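Mevalonate 3-kinase (Thermoplasma acidophilum, PDB 4RKS) catalyses the ATP-dependent phosphorylation of (R)-mevalonate to mevalonate 3-phosphate, a step of the alternative mevalonate pathway of extreme acidophiles in the order Thermoplasmatales. Local coordinates at residues D146-E151 with S164-L169; Y180-L185 with M233-A238; F198-Q203 with F318-K323. One frame throughout, in Å; residues are numbered along the deposited sequence.

Contact 1: D146-E151 with S164-L169; sequences DPHDVE and SLFGGL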
loop_
_atom_site.group_PDB
_atom_site.type_symbol
_atom_site.label_atom_id
_atom_site.label_comp_id
_atom_site.label_asym_id
_atom_site.label_seq_id
_atom_site.Cartn_x
_atom_site.Cartn_y
_atom_site.Cartn_z
ATOM N N ASP A 146 -14.147 -14.885 -5.727
ATOM C CA ASP A 146 -14.341 -13.439 -5.715
ATOM C C ASP A 146 -13.140 -12.759 -5.055
ATOM O O ASP A 146 -12.900 -12.940 -3.870
ATOM C CB ASP A 146 -15.637 -13.094 -4.977
ATOM C CG ASP A 146 -16.024 -11.637 -5.115
ATOM O OD1 ASP A 146 -15.179 -10.814 -5.515
ATOM O OD2 ASP A 146 -17.178 -11.297 -4.805
ATOM N N PRO A 147 -12.373 -11.965 -5.823
ATOM C CA PRO A 147 -11.212 -11.305 -5.217
ATOM C C PRO A 147 -11.598 -10.306 -4.120
ATOM O O PRO A 147 -10.792 -10.087 -3.206
ATOM C CB PRO A 147 -10.537 -10.589 -6.401
ATOM C CG PRO A 147 -11.575 -10.524 -7.500
ATOM C CD PRO A 147 -12.538 -11.657 -7.253
ATOM N N HIS A 148 -12.790 -9.718 -4.198
ATOM C CA HIS A 148 -13.259 -8.839 -3.127
ATOM C C HIS A 148 -13.514 -9.616 -1.828
ATOM O O HIS A 148 -13.327 -9.073 -0.740
ATOM C CB HIS A 148 -14.523 -8.091 -3.546
ATOM C CG HIS A 148 -14.325 -7.206 -4.732
ATOM N ND1 HIS A 148 -13.808 -5.930 -4.631
ATOM C CD2 HIS A 148 -14.570 -7.412 -6.046
ATOM C CE1 HIS A 148 -13.744 -5.389 -5.836
ATOM N NE2 HIS A 148 -14.195 -6.268 -6.714
ATOM N N ASP A 149 -13.929 -10.880 -1.950
ATOM C CA ASP A 149 -14.048 -11.783 -0.795
ATOM C C ASP A 149 -12.677 -12.183 -0.258
ATOM O O ASP A 149 -12.461 -12.167 0.948
ATOM C CB ASP A 149 -14.820 -13.065 -1.146
ATOM C CG ASP A 149 -16.327 -12.859 -1.207
ATOM O OD1 ASP A 149 -16.835 -11.918 -0.564
ATOM O OD2 ASP A 149 -17.007 -13.658 -1.887
ATOM N N VAL A 150 -11.773 -12.577 -1.150
ATOM C CA VAL A 150 -10.414 -12.966 -0.729
ATOM C C VAL A 150 -9.748 -11.792 0.004
ATOM O O VAL A 150 -9.101 -11.972 1.049
ATOM C CB VAL A 150 -9.526 -13.414 -1.932
ATOM C CG1 VAL A 150 -8.055 -13.586 -1.508
ATOM C CG2 VAL A 150 -10.038 -14.689 -2.534
ATOM N N GLU A 151 -9.958 -10.587 -0.523
ATOM C CA GLU A 151 -9.424 -9.374 0.085
ATOM C C GLU A 151 -9.779 -9.241 1.566
ATOM O O GLU A 151 -8.943 -8.825 2.360
ATOM C CB GLU A 151 -9.928 -8.130 -0.640
ATOM C CG GLU A 151 -9.289 -6.848 -0.099
ATOM C CD GLU A 151 -9.858 -5.589 -0.738
ATOM O OE1 GLU A 151 -10.206 -5.634 -1.935
ATOM O OE2 GLU A 151 -9.971 -4.561 -0.041
ATOM N N SER A 164 -2.950 -3.139 -3.417
ATOM C CA SER A 164 -1.994 -3.882 -4.199
ATOM C C SER A 164 -2.669 -5.013 -4.979
ATOM O O SER A 164 -2.190 -5.400 -6.033
ATOM C CB SER A 164 -0.889 -4.425 -3.292
ATOM O OG SER A 164 0.031 -5.195 -4.037
ATOM N N LEU A 165 -3.783 -5.537 -4.469
ATOM C CA LEU A 165 -4.474 -6.618 -5.168
ATOM C C LEU A 165 -5.012 -6.135 -6.520
ATOM O O LEU A 165 -4.839 -6.795 -7.536
ATOM C CB LEU A 165 -5.613 -7.186 -4.302
ATOM C CG LEU A 165 -6.361 -8.390 -4.887
ATOM C CD1 LEU A 165 -5.421 -9.546 -5.160
ATOM C CD2 LEU A 165 -7.512 -8.831 -3.973
ATOM N N PHE A 166 -5.639 -4.964 -6.539
ATOM C CA PHE A 166 -6.322 -4.507 -7.745
ATOM C C PHE A 166 -5.470 -3.582 -8.615
ATOM O O PHE A 166 -5.609 -3.557 -9.844
ATOM C CB PHE A 166 -7.629 -3.828 -7.366
ATOM C CG PHE A 166 -8.669 -4.794 -6.877
ATOM C CD1 PHE A 166 -9.425 -5.526 -7.777
ATOM C CD2 PHE A 166 -8.867 -4.984 -5.528
ATOM C CE1 PHE A 166 -10.379 -6.433 -7.335
ATOM C CE2 PHE A 166 -9.828 -5.894 -5.069
ATOM C CZ PHE A 166 -10.579 -6.613 -5.978
ATOM N N GLY A 167 -4.575 -2.849 -7.986
ATOM C CA GLY A 167 -3.620 -2.057 -8.742
ATOM C C GLY A 167 -4.123 -0.679 -9.106
ATOM O O GLY A 167 -5.254 -0.319 -8.802
ATOM N N GLY A 168 -3.283 0.103 -9.778
ATOM C CA GLY A 168 -3.668 1.454 -10.152
ATOM C C GLY A 168 -4.111 2.319 -8.984
ATOM O O GLY A 168 -3.583 2.220 -7.866
ATOM N N LEU A 169 -5.072 3.198 -9.246
ATOM C CA LEU A 169 -5.666 4.011 -8.197
ATOM C C LEU A 169 -6.927 3.321 -7.718
ATOM O O LEU A 169 -7.777 2.971 -8.527
ATOM C CB LEU A 169 -6.004 5.413 -8.699
ATOM C CG LEU A 169 -6.815 6.323 -7.782
ATOM C CD1 LEU A 169 -6.024 6.639 -6.520
ATOM C CD2 LEU A 169 -7.220 7.619 -8.530
#

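Contact 2: Y180-L185 with M233-A238; sequences YTEKIL and MIKEYA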
loop_
_atom_site.group_PDB
_atom_site.type_symbol
_atom_site.label_atom_id
_atom_site.label_comp_id
_atom_site.label_asym_id
_atom_site.label_seq_id
_atom_site.Cartn_x
_atom_site.Cartn_y
_atom_site.Cartn_z
ATOM N N TYR A 180 -14.806 -2.378 1.047
ATOM C CA TYR A 180 -14.846 -2.796 -0.343
ATOM C C TYR A 180 -13.937 -1.925 -1.231
ATOM O O TYR A 180 -14.074 -0.704 -1.267
ATOM C CB TYR A 180 -16.300 -2.766 -0.844
ATOM C CG TYR A 180 -16.467 -3.286 -2.255
ATOM C CD1 TYR A 180 -16.347 -2.434 -3.349
ATOM C CD2 TYR A 180 -16.723 -4.634 -2.493
ATOM C CE1 TYR A 180 -16.484 -2.910 -4.649
ATOM C CE2 TYR A 180 -16.867 -5.121 -3.789
ATOM C CZ TYR A 180 -16.745 -4.256 -4.861
ATOM O OH TYR A 180 -16.886 -4.731 -6.147
ATOM N N THR A 181 -13.006 -2.564 -1.948
ATOM C CA THR A 181 -12.022 -1.838 -2.762
ATOM C C THR A 181 -12.459 -1.796 -4.231
ATOM O O THR A 181 -12.785 -2.817 -4.826
ATOM C CB THR A 181 -10.621 -2.458 -2.670
ATOM O OG1 THR A 181 -10.127 -2.340 -1.330
ATOM C CG2 THR A 181 -9.644 -1.757 -3.636
ATOM N N GLU A 182 -12.452 -0.599 -4.798
ATOM C CA GLU A 182 -12.890 -0.369 -6.167
ATOM C C GLU A 182 -11.750 0.241 -6.997
ATOM O O GLU A 182 -11.071 1.161 -6.534
ATOM C CB GLU A 182 -14.122 0.564 -6.163
ATOM C CG GLU A 182 -14.466 1.195 -7.505
ATOM C CD GLU A 182 -15.625 2.204 -7.440
ATOM O OE1 GLU A 182 -15.968 2.710 -6.340
ATOM O OE2 GLU A 182 -16.185 2.499 -8.516
ATOM N N LYS A 183 -11.555 -0.259 -8.218
ATOM C CA LYS A 183 -10.576 0.314 -9.139
ATOM C C LYS A 183 -11.136 1.574 -9.770
ATOM O O LYS A 183 -12.210 1.539 -10.364
ATOM C CB LYS A 183 -10.206 -0.687 -10.231
ATOM C CG LYS A 183 -9.419 -1.869 -9.723
ATOM C CD LYS A 183 -9.796 -3.148 -10.461
ATOM C CE LYS A 183 -9.293 -3.126 -11.889
ATOM N NZ LYS A 183 -9.461 -4.453 -12.541
ATOM N N ILE A 184 -10.392 2.672 -9.667
ATOM C CA ILE A 184 -10.885 3.981 -10.092
ATOM C C ILE A 184 -10.213 4.470 -11.374
ATOM O O ILE A 184 -10.871 5.037 -12.249
ATOM C CB ILE A 184 -10.676 5.027 -8.960
ATOM C CG1 ILE A 184 -11.427 4.599 -7.696
ATOM C CG2 ILE A 184 -11.145 6.372 -9.383
ATOM C CD1 ILE A 184 -12.936 4.500 -7.875
ATOM N N LEU A 185 -8.902 4.244 -11.481
ATOM C CA LEU A 185 -8.140 4.530 -12.696
ATOM C C LEU A 185 -7.053 3.465 -12.900
ATOM O O LEU A 185 -6.467 2.958 -11.927
ATOM C CB LEU A 185 -7.491 5.921 -12.639
ATOM C CG LEU A 185 -8.333 7.195 -12.794
ATOM C CD1 LEU A 185 -7.440 8.426 -12.527
ATOM C CD2 LEU A 185 -8.975 7.274 -14.188
ATOM N N MET A 233 -14.471 12.965 -4.020
ATOM C CA MET A 233 -13.862 13.968 -4.871
ATOM C C MET A 233 -12.877 13.330 -5.841
ATOM O O MET A 233 -12.767 13.756 -6.981
ATOM C CB MET A 233 -13.188 15.048 -4.026
ATOM C CG MET A 233 -14.180 15.855 -3.200
ATOM S SD MET A 233 -13.403 17.055 -2.096
ATOM C CE MET A 233 -12.573 18.114 -3.277
ATOM N N ILE A 234 -12.189 12.283 -5.405
ATOM C CA ILE A 234 -11.260 11.581 -6.291
ATOM C C ILE A 234 -12.013 10.813 -7.383
ATOM O O ILE A 234 -11.626 10.869 -8.547
ATOM C CB ILE A 234 -10.342 10.645 -5.494
ATOM C CG1 ILE A 234 -9.343 11.493 -4.699
ATOM C CG2 ILE A 234 -9.594 9.658 -6.423
ATOM C CD1 ILE A 234 -8.553 10.720 -3.705
ATOM N N LYS A 235 -13.108 10.141 -7.015
ATOM C CA LYS A 235 -13.906 9.409 -8.002
ATOM C C LYS A 235 -14.430 10.359 -9.086
ATOM O O LYS A 235 -14.501 9.993 -10.255
ATOM C CB LYS A 235 -15.069 8.658 -7.334
ATOM C CG LYS A 235 -15.708 7.574 -8.234
ATOM C CD LYS A 235 -16.609 6.594 -7.457
ATOM C CE LYS A 235 -17.293 5.611 -8.417
ATOM N NZ LYS A 235 -18.025 4.530 -7.708
ATOM N N GLU A 236 -14.764 11.585 -8.690
ATOM C CA GLU A 236 -15.192 12.626 -9.629
ATOM C C GLU A 236 -14.070 13.124 -10.541
ATOM O O GLU A 236 -14.256 13.274 -11.753
ATOM C CB GLU A 236 -15.767 13.811 -8.858
ATOM C CG GLU A 236 -17.032 13.488 -8.071
ATOM C CD GLU A 236 -18.211 13.149 -8.968
ATOM O OE1 GLU A 236 -18.415 13.847 -9.990
ATOM O OE2 GLU A 236 -18.927 12.174 -8.654
ATOM N N TYR A 237 -12.910 13.414 -9.962
ATOM C CA TYR A 237 -11.760 13.814 -10.772
ATOM C C TYR A 237 -11.443 12.756 -11.831
ATOM O O TYR A 237 -11.014 13.077 -12.942
ATOM C CB TYR A 237 -10.529 14.038 -9.893
ATOM C CG TYR A 237 -10.529 15.329 -9.117
ATOM C CD1 TYR A 237 -10.885 16.529 -9.720
ATOM C CD2 TYR A 237 -10.150 15.355 -7.777
ATOM C CE1 TYR A 237 -10.874 17.725 -9.002
ATOM C CE2 TYR A 237 -10.140 16.545 -7.049
ATOM C CZ TYR A 237 -10.500 17.724 -7.670
ATOM O OH TYR A 237 -10.491 18.904 -6.953
ATOM N N ALA A 238 -11.662 11.494 -11.478
ATOM C CA ALA A 238 -11.340 10.388 -12.374
ATOM C C ALA A 238 -12.169 10.456 -13.649
ATOM O O ALA A 238 -11.700 10.070 -14.714
ATOM C CB ALA A 238 -11.544 9.035 -11.662
#

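Contact 3: F198-Q203 with F318-K323; sequences FAFDYQ and FGSKKK. With SO4 (sulfate ion), chain D.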
loop_
_atom_site.group_PDB
_atom_site.type_symbol
_atom_site.label_atom_id
_atom_site.label_comp_id
_atom_site.label_asym_id
_atom_site.label_seq_id
_atom_site.Cartn_x
_atom_site.Cartn_y
_atom_site.Cartn_z
ATOM N N PHE A 198 11.610 10.712 -1.887
ATOM C CA PHE A 198 12.744 11.132 -1.088
ATOM C C PHE A 198 12.720 10.402 0.238
ATOM O O PHE A 198 11.863 10.673 1.088
ATOM C CB PHE A 198 12.720 12.645 -0.873
ATOM C CG PHE A 198 12.867 13.437 -2.150
ATOM C CD1 PHE A 198 11.767 13.706 -2.946
ATOM C CD2 PHE A 198 14.109 13.909 -2.550
ATOM C CE1 PHE A 198 11.898 14.434 -4.112
ATOM C CE2 PHE A 198 14.248 14.632 -3.721
ATOM C CZ PHE A 198 13.143 14.898 -4.501
ATOM N N ALA A 199 13.672 9.482 0.412
ATOM C CA ALA A 199 13.744 8.643 1.608
ATOM C C ALA A 199 14.710 9.203 2.663
ATOM O O ALA A 199 15.904 9.319 2.411
ATOM C CB ALA A 199 14.150 7.227 1.215
ATOM N N PHE A 200 14.195 9.547 3.841
ATOM C CA PHE A 200 15.021 10.095 4.921
ATOM C C PHE A 200 15.327 9.008 5.958
ATOM O O PHE A 200 14.596 8.029 6.060
ATOM C CB PHE A 200 14.323 11.287 5.581
ATOM C CG PHE A 200 14.092 12.448 4.656
ATOM C CD1 PHE A 200 13.030 12.444 3.770
ATOM C CD2 PHE A 200 14.931 13.554 4.686
ATOM C CE1 PHE A 200 12.816 13.508 2.917
ATOM C CE2 PHE A 200 14.723 14.622 3.839
ATOM C CZ PHE A 200 13.661 14.603 2.955
ATOM N N ASP A 201 16.392 9.173 6.737
ATOM C CA ASP A 201 16.834 8.071 7.595
ATOM C C ASP A 201 16.264 8.080 9.017
ATOM O O ASP A 201 16.626 7.224 9.825
ATOM C CB ASP A 201 18.366 8.035 7.663
ATOM C CG ASP A 201 18.972 9.354 8.109
ATOM O OD1 ASP A 201 20.117 9.642 7.695
ATOM O OD2 ASP A 201 18.318 10.102 8.869
ATOM N N TYR A 202 15.392 9.039 9.327
ATOM C CA TYR A 202 14.719 9.062 10.628
ATOM C C TYR A 202 14.007 7.744 10.919
ATOM O O TYR A 202 13.356 7.179 10.038
ATOM C CB TYR A 202 13.697 10.192 10.703
ATOM C CG TYR A 202 14.256 11.567 10.449
ATOM C CD1 TYR A 202 14.910 12.272 11.455
ATOM C CD2 TYR A 202 14.114 12.171 9.215
ATOM C CE1 TYR A 202 15.408 13.535 11.231
ATOM C CE2 TYR A 202 14.612 13.436 8.980
ATOM C CZ TYR A 202 15.259 14.113 9.989
ATOM O OH TYR A 202 15.747 15.377 9.747
ATOM N N GLN A 203 14.131 7.261 12.154
ATOM C CA GLN A 203 13.430 6.051 12.572
ATOM C C GLN A 203 11.935 6.326 12.537
ATOM O O GLN A 203 11.483 7.364 13.020
ATOM C CB GLN A 203 13.871 5.610 13.970
ATOM N N PHE A 318 18.592 17.256 1.527
ATOM C CA PHE A 318 18.659 17.278 2.990
ATOM C C PHE A 318 18.967 15.902 3.560
ATOM O O PHE A 318 18.391 15.497 4.567
ATOM C CB PHE A 318 17.355 17.816 3.588
ATOM C CG PHE A 318 16.966 19.165 3.061
ATOM C CD1 PHE A 318 17.372 20.323 3.712
ATOM C CD2 PHE A 318 16.214 19.280 1.900
ATOM C CE1 PHE A 318 17.026 21.567 3.220
ATOM C CE2 PHE A 318 15.864 20.522 1.402
ATOM C CZ PHE A 318 16.267 21.667 2.065
ATOM N N GLY A 319 19.878 15.191 2.904
ATOM C CA GLY A 319 20.293 13.880 3.357
ATOM C C GLY A 319 19.228 12.820 3.145
ATOM O O GLY A 319 19.076 11.915 3.966
ATOM N N SER A 320 18.470 12.943 2.058
ATOM C CA SER A 320 17.556 11.878 1.660
ATOM C C SER A 320 18.094 11.190 0.416
ATOM O O SER A 320 18.856 11.777 -0.342
ATOM C CB SER A 320 16.141 12.417 1.411
ATOM O OG SER A 320 16.097 13.335 0.330
ATOM N N LYS A 321 17.719 9.934 0.221
ATOM C CA LYS A 321 18.063 9.228 -1.003
ATOM C C LYS A 321 16.853 9.209 -1.925
ATOM O O LYS A 321 15.713 9.243 -1.465
ATOM C CB LYS A 321 18.548 7.812 -0.695
ATOM C CG LYS A 321 19.903 7.788 0.009
ATOM C CD LYS A 321 20.339 6.380 0.368
ATOM C CE LYS A 321 21.681 6.395 1.091
ATOM N NZ LYS A 321 22.055 5.053 1.625
ATOM N N LYS A 322 17.102 9.146 -3.228
ATOM C CA LYS A 322 16.047 9.356 -4.207
ATOM C C LYS A 322 15.724 8.119 -5.043
ATOM O O LYS A 322 16.612 7.372 -5.448
ATOM C CB LYS A 322 16.428 10.519 -5.132
ATOM C CG LYS A 322 16.620 11.843 -4.406
ATOM C CD LYS A 322 17.211 12.903 -5.325
ATOM C CE LYS A 322 18.676 12.606 -5.667
ATOM N NZ LYS A 322 19.294 13.642 -6.559
ATOM N N LYS A 323 14.437 7.910 -5.302
ATOM C CA LYS A 323 14.002 6.866 -6.223
ATOM C C LYS A 323 12.973 7.412 -7.202
ATOM O O LYS A 323 12.115 8.220 -6.828
ATOM C CB LYS A 323 13.405 5.678 -5.465
ATOM C CG LYS A 323 14.142 4.380 -5.669
ATOM C CD LYS A 323 15.395 4.325 -4.823
ATOM C CE LYS A 323 16.117 2.995 -4.992
ATOM N NZ LYS A 323 17.341 2.891 -4.144
HETATM S S SO4 D . 15.936 9.246 14.784
HETATM O O1 SO4 D . 15.791 10.561 15.404
HETATM O O2 SO4 D . 14.613 8.678 14.559
HETATM O O3 SO4 D . 16.644 9.374 13.512
HETATM O O4 SO4 D . 16.692 8.363 15.667
#

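Contact 1: D146-E151 with S164-L169
P147, in the first turn of helix 147-154, meets the end of helix 161-166 with both its ring and its backbone: CB lies 4.0 Å from F166 CZ, and its carbonyl O rests 3.6 Å from the methyl L165 CD2. Just before it, D146 is the N-cap, its OD1 accepting from H148 N at 2.9 Å with the donor well above the carboxylate plane. The next residue, H148, makes the aromatic contact, an offset stack with F166: centroids are 4.6 Å apart, planes tilted by 26°, and F166 CZ reaches over one imidazole face, nearest to H148 CE1 at 3.4 Å. Y180 also stacks with H148, so the imidazole belongs to a small aromatic cluster that continues to strand 179-185. One turn on, E151 sends an extended chain across the phenyl group at about a right angle; with CG anti to the backbone N (chi1 -175°), OE1 arrives in the plane of the F166 ring at its edge, 3.2 Å from CE2. Its CB meanwhile touches L165 CD2 at 4.2 Å. The other carboxylate oxygen, OE2, forms a salt bridge with R155 and a hydrogen bond with T181 OG1, which hold the buried acid in place. Helix 161-166 stops right after F166, where G167 leaves helical geometry with positive phi, a few residues past the substrate-binding R163. An anionic oxygen facing the positively polarised C-H rim of a phenyl ring is electrostatically favourable, so F166 probably gives E151 OE1 a weak partner.

Contact 2: Y180-L185 with M233-A238
Strand 179-185, paired with strand 169-174 in the N-terminal half of this GHMP kinase, meets the last turns of helix 220-238 from the C-terminal half, and the contact is a surface seam between the two. Its polar end is a salt bridge. K235 NZ sits 2.9 Å from E182 OE2, on the syn lone pair of that oxygen, and makes a weak second bond to OE1 at 3.1 Å, so the ammonium straddles the carboxylate. Both chains are extended and cross at about a right angle; K235 starts with CG anti to its own N (chi1 -164°), which carries the chain from the flank of the helix over to the strand. W173 NE1 of the neighbouring strand also donates to E182 OE1, which helps to fix the rotation of the carboxylate. With an alanine here, K235 would probably lose its countercharge and be set free to turn, and the W173 indole N-H would be left without its acceptor. The strand and helix axes run at 48° to each other and come within 8.5 Å, close enough for a small residue on the helix to reach the strand. That residue is A238. Its CB packs 3.5 Å from I184 CG2 and 3.9 Å from L185 CG. Two consecutive strand residues can point at one helix because I184 and L185 both face L169, a classic beta bulge. I184 CD1 also reaches the aliphatic part of K235, 4.2 Å from CG, and crosses it, while on strand 169-174 I184 packs against I171. L185 continues the apolar surface to I243 and I246 of helix 243-262.

Contact 3: F198-Q203 with F318-K323
Two backbone hydrogen bonds join A199 and K321: A199 N donates to K321 O at 2.8 Å, nearly straight, and K321 N returns a bond to A199 O at 2.9 Å. They make A199 and K321 an antiparallel hydrogen-bonded pair, with F198 and K322 the adjoining non-hydrogen-bonded pair. On the other side of A199 and K321, toward F200 and S320, A199 O also receives a CA-H...O contact from S320 CA at 3.1 Å. Away from this pairing, Q203 N donates to O2 of a sulfate, probably from the crystallisation liquor, that R270 also binds. The pairing joins the ends of strands 193-199 and 321-327 in the C-terminal half of the kinase; strand 298-304 lies on the other edge of strand 193-199, and helix 271-283 packs on the phenylalanine side. S320 is wedged between two of those phenylalanines. Its CB stands over the centre of the F200 ring, a CH-pi contact 3.5 Å from the centroid and only 7° off the normal. Its OG, with chi1 at 64°, turns to the edge of the F198 ring, in plane and 3.5 Å from CD2, while bonding to T317 O. F318 CB meets F200 CE2 at 4.1 Å, and F318 O comes to the edge of the same ring. K322 runs alongside F198 in the same direction, its CG 3.7 Å from F198 CE2; the chain then bends at chi3 (-70°), and its ammonium is bound by F312, through the carbonyl and a cation-pi contact.

How the contacts relate
Contacts 1 and 2 are neighbours, their centres 14 Å apart; they share the hairpin of strands 169-174 and 179-185, and their atoms touch through L169, E151 and H148. Along the chain contact 1 closes before contact 2 opens. Contact 3 lies about 30 Å from either centre, on the opposite side of the chain's centre from contact 1. Contacts 2 and 3 interleave in sequence, since strand 193-199 follows strand 179-185 and helix 220-238 comes before strand 321-327. Contact 1 thus packs two helices within the N-terminal half, contact 2 links that half to the C-terminal one, and contact 3 pairs strands within the latter.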